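Local coordinates for multi-copper Oxidase CueO (Ochrobactrum, PDB 6EVG), which is a bacterial laccase-like multicopper oxidase that oxidises lignin model compounds and lignosulfonate, probably coupling this to the reduction of oxygen to water as in other laccases, at residues 220-225 and 270-275. Numbering follows the deposited sequence.
Sequences VRLRIL and YEVLVD
V220, L222 and I224 form antiparallel hydrogen-bonded pairs with V274, V272 and Y270, six N-H...O=C bonds joining the strands, while R221 and R223 face L273 and E271 in the non-hydrogen-bonded pairs between them. CA-H groups add to the ladder, that of R221 reaching V272 O with CA 3.3 Å from the oxygen.

On the face carrying the arginines, E271 sends its carboxylate across to the partner strand. With CG anti to the backbone N (chi1 -180°), the extended R221 chain carries the guanidinium up beside E271, its NE/NH2 edge turned to the acid. NE and NH2 both donate to E271 OE1, at 2.8 Å each; the bonds are bent, the N-H...O angle at NE being 141°. The guanidinium and carboxylate planes are nearly coplanar, 11° apart. R223 lies alongside E271, pointing the same way, with OE1 over its guanidinium face: NH1 is 3.3 Å from OE1, an attraction of charges with no N-H aimed at the oxygen. The two guanidiniums also meet, R223 NH2 over the centre of the R221 plane, a proximity probably made tolerable by E271 together with D157 and D170. An alanine at R221 would probably deprive E271 OE1 of the two N-H groups that grip it, leaving the carboxylate freer to turn. Further along this face, L273 CD2 packs on R221 CB at 3.7 Å.

On the opposite face the packing across the strands is aliphatic: V272 CG2 touches L222 CB at 3.8 Å and I224 CD1, and V274 CG2 meets L222 CD1.

This buried pair lies inside a mixed sheet of a cupredoxin-like domain, flanked by strands 170-178 and 243-248. D170 and D157 pair with R223 and R221, extending the charge network, while I224, Y270 and V272 pack against strand 262-264 of the other sheet.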
loop_
_atom_site.group_PDB
_atom_site.type_symbol
_atom_site.label_atom_id
_atom_site.label_comp_id
_atom_site.label_asym_id
_atom_site.label_seq_id
_atom_site.Cartn_x
_atom_site.Cartn_y
_atom_site.Cartn_z
ATOM N N VAL A 220 1.886 -21.626 -3.647
ATOM C CA VAL A 220 2.152 -20.392 -4.359
ATOM C C VAL A 220 2.060 -19.234 -3.390
ATOM O O VAL A 220 1.145 -19.136 -2.594
ATOM C CB VAL A 220 1.160 -20.258 -5.528
ATOM C CG1 VAL A 220 1.220 -18.874 -6.197
ATOM C CG2 VAL A 220 1.403 -21.346 -6.542
ATOM N N ARG A 221 3.022 -18.310 -3.514
ATOM C CA ARG A 221 3.060 -17.066 -2.738
ATOM C C ARG A 221 2.433 -15.949 -3.549
ATOM O O ARG A 221 2.870 -15.696 -4.686
ATOM C CB ARG A 221 4.506 -16.775 -2.412
ATOM C CG ARG A 221 4.847 -15.563 -1.622
ATOM C CD ARG A 221 6.427 -15.553 -1.486
ATOM N NE ARG A 221 6.900 -14.567 -0.554
ATOM C CZ ARG A 221 8.206 -14.502 -0.261
ATOM N NH1 ARG A 221 9.054 -15.384 -0.831
ATOM N NH2 ARG A 221 8.626 -13.584 0.584
ATOM N N LEU A 222 1.435 -15.291 -2.959
ATOM C CA LEU A 222 0.791 -14.121 -3.576
ATOM C C LEU A 222 1.138 -12.941 -2.696
ATOM O O LEU A 222 0.882 -12.920 -1.493
ATOM C CB LEU A 222 -0.738 -14.314 -3.618
ATOM C CG LEU A 222 -1.222 -15.595 -4.329
ATOM C CD1 LEU A 222 -2.738 -15.745 -4.181
ATOM C CD2 LEU A 222 -0.833 -15.596 -5.791
ATOM N N ARG A 223 1.740 -11.910 -3.321
ATOM C CA ARG A 223 2.138 -10.693 -2.627
ATOM C C ARG A 223 1.084 -9.655 -2.995
ATOM O O ARG A 223 1.059 -9.142 -4.120
ATOM C CB ARG A 223 3.530 -10.267 -3.006
ATOM C CG ARG A 223 4.592 -11.326 -2.741
ATOM C CD ARG A 223 5.962 -10.759 -2.714
ATOM N NE ARG A 223 7.016 -11.732 -2.808
ATOM C CZ ARG A 223 8.212 -11.616 -2.223
ATOM N NH1 ARG A 223 8.402 -10.727 -1.245
ATOM N NH2 ARG A 223 9.173 -12.377 -2.637
ATOM N N ILE A 224 0.147 -9.384 -2.059
ATOM C CA ILE A 224 -1.071 -8.637 -2.352
ATOM C C ILE A 224 -0.928 -7.205 -1.790
ATOM O O ILE A 224 -0.640 -7.014 -0.630
ATOM C CB ILE A 224 -2.304 -9.303 -1.746
ATOM C CG1 ILE A 224 -2.387 -10.804 -2.192
ATOM C CG2 ILE A 224 -3.557 -8.540 -2.182
ATOM C CD1 ILE A 224 -3.553 -11.569 -1.562
ATOM N N LEU A 225 -1.153 -6.245 -2.689
ATOM C CA LEU A 225 -1.192 -4.814 -2.347
ATOM C C LEU A 225 -2.595 -4.279 -2.722
ATOM O O LEU A 225 -3.085 -4.529 -3.827
ATOM C CB LEU A 225 -0.148 -4.053 -3.174
ATOM C CG LEU A 225 -0.303 -2.518 -3.180
ATOM C CD1 LEU A 225 -0.044 -1.862 -1.840
ATOM C CD2 LEU A 225 0.647 -1.946 -4.227
ATOM N N TYR A 270 -0.148 -7.769 2.177
ATOM C CA TYR A 270 -0.064 -9.062 2.841
ATOM C C TYR A 270 0.537 -10.060 1.840
ATOM O O TYR A 270 0.136 -10.102 0.668
ATOM C CB TYR A 270 -1.431 -9.578 3.280
ATOM C CG TYR A 270 -2.017 -8.779 4.429
ATOM C CD1 TYR A 270 -1.680 -9.075 5.735
ATOM C CD2 TYR A 270 -2.849 -7.702 4.209
ATOM C CE1 TYR A 270 -2.210 -8.330 6.794
ATOM C CE2 TYR A 270 -3.384 -6.961 5.251
ATOM C CZ TYR A 270 -3.041 -7.283 6.528
ATOM O OH TYR A 270 -3.513 -6.517 7.613
ATOM N N GLU A 271 1.447 -10.888 2.351
ATOM C CA GLU A 271 1.955 -12.033 1.559
ATOM C C GLU A 271 1.274 -13.294 2.094
ATOM O O GLU A 271 1.275 -13.524 3.324
ATOM C CB GLU A 271 3.455 -12.160 1.669
ATOM C CG GLU A 271 4.247 -10.919 1.269
ATOM C CD GLU A 271 5.731 -11.119 1.270
ATOM O OE1 GLU A 271 6.203 -12.140 0.765
ATOM O OE2 GLU A 271 6.432 -10.268 1.829
ATOM N N VAL A 272 0.671 -14.048 1.180
ATOM C CA VAL A 272 -0.075 -15.246 1.559
ATOM C C VAL A 272 0.393 -16.415 0.734
ATOM O O VAL A 272 0.848 -16.298 -0.405
ATOM C CB VAL A 272 -1.568 -15.030 1.382
ATOM C CG1 VAL A 272 -2.050 -13.853 2.215
ATOM C CG2 VAL A 272 -2.009 -14.950 -0.048
ATOM N N LEU A 273 0.293 -17.604 1.333
ATOM C CA LEU A 273 0.544 -18.858 0.601
ATOM C C LEU A 273 -0.782 -19.560 0.396
ATOM O O LEU A 273 -1.558 -19.725 1.331
ATOM C CB LEU A 273 1.505 -19.754 1.378
ATOM C CG LEU A 273 2.840 -19.196 1.770
ATOM C CD1 LEU A 273 3.747 -20.202 2.411
ATOM C CD2 LEU A 273 3.570 -18.473 0.737
ATOM N N VAL A 274 -0.967 -20.053 -0.829
ATOM C CA VAL A 274 -2.157 -20.786 -1.223
ATOM C C VAL A 274 -1.695 -22.104 -1.832
ATOM O O VAL A 274 -0.797 -22.133 -2.641
ATOM C CB VAL A 274 -3.029 -19.978 -2.217
ATOM C CG1 VAL A 274 -4.220 -20.811 -2.702
ATOM C CG2 VAL A 274 -3.478 -18.676 -1.605
ATOM N N ASP A 275 -2.332 -23.208 -1.404
ATOM C CA ASP A 275 -1.994 -24.537 -1.918
ATOM C C ASP A 275 -2.844 -24.853 -3.120
ATOM O O ASP A 275 -4.054 -25.031 -2.996
ATOM C CB ASP A 275 -2.183 -25.579 -0.811
ATOM C CG ASP A 275 -1.605 -26.941 -1.183
ATOM O OD1 ASP A 275 -1.168 -27.145 -2.294
ATOM O OD2 ASP A 275 -1.573 -27.762 -0.245
#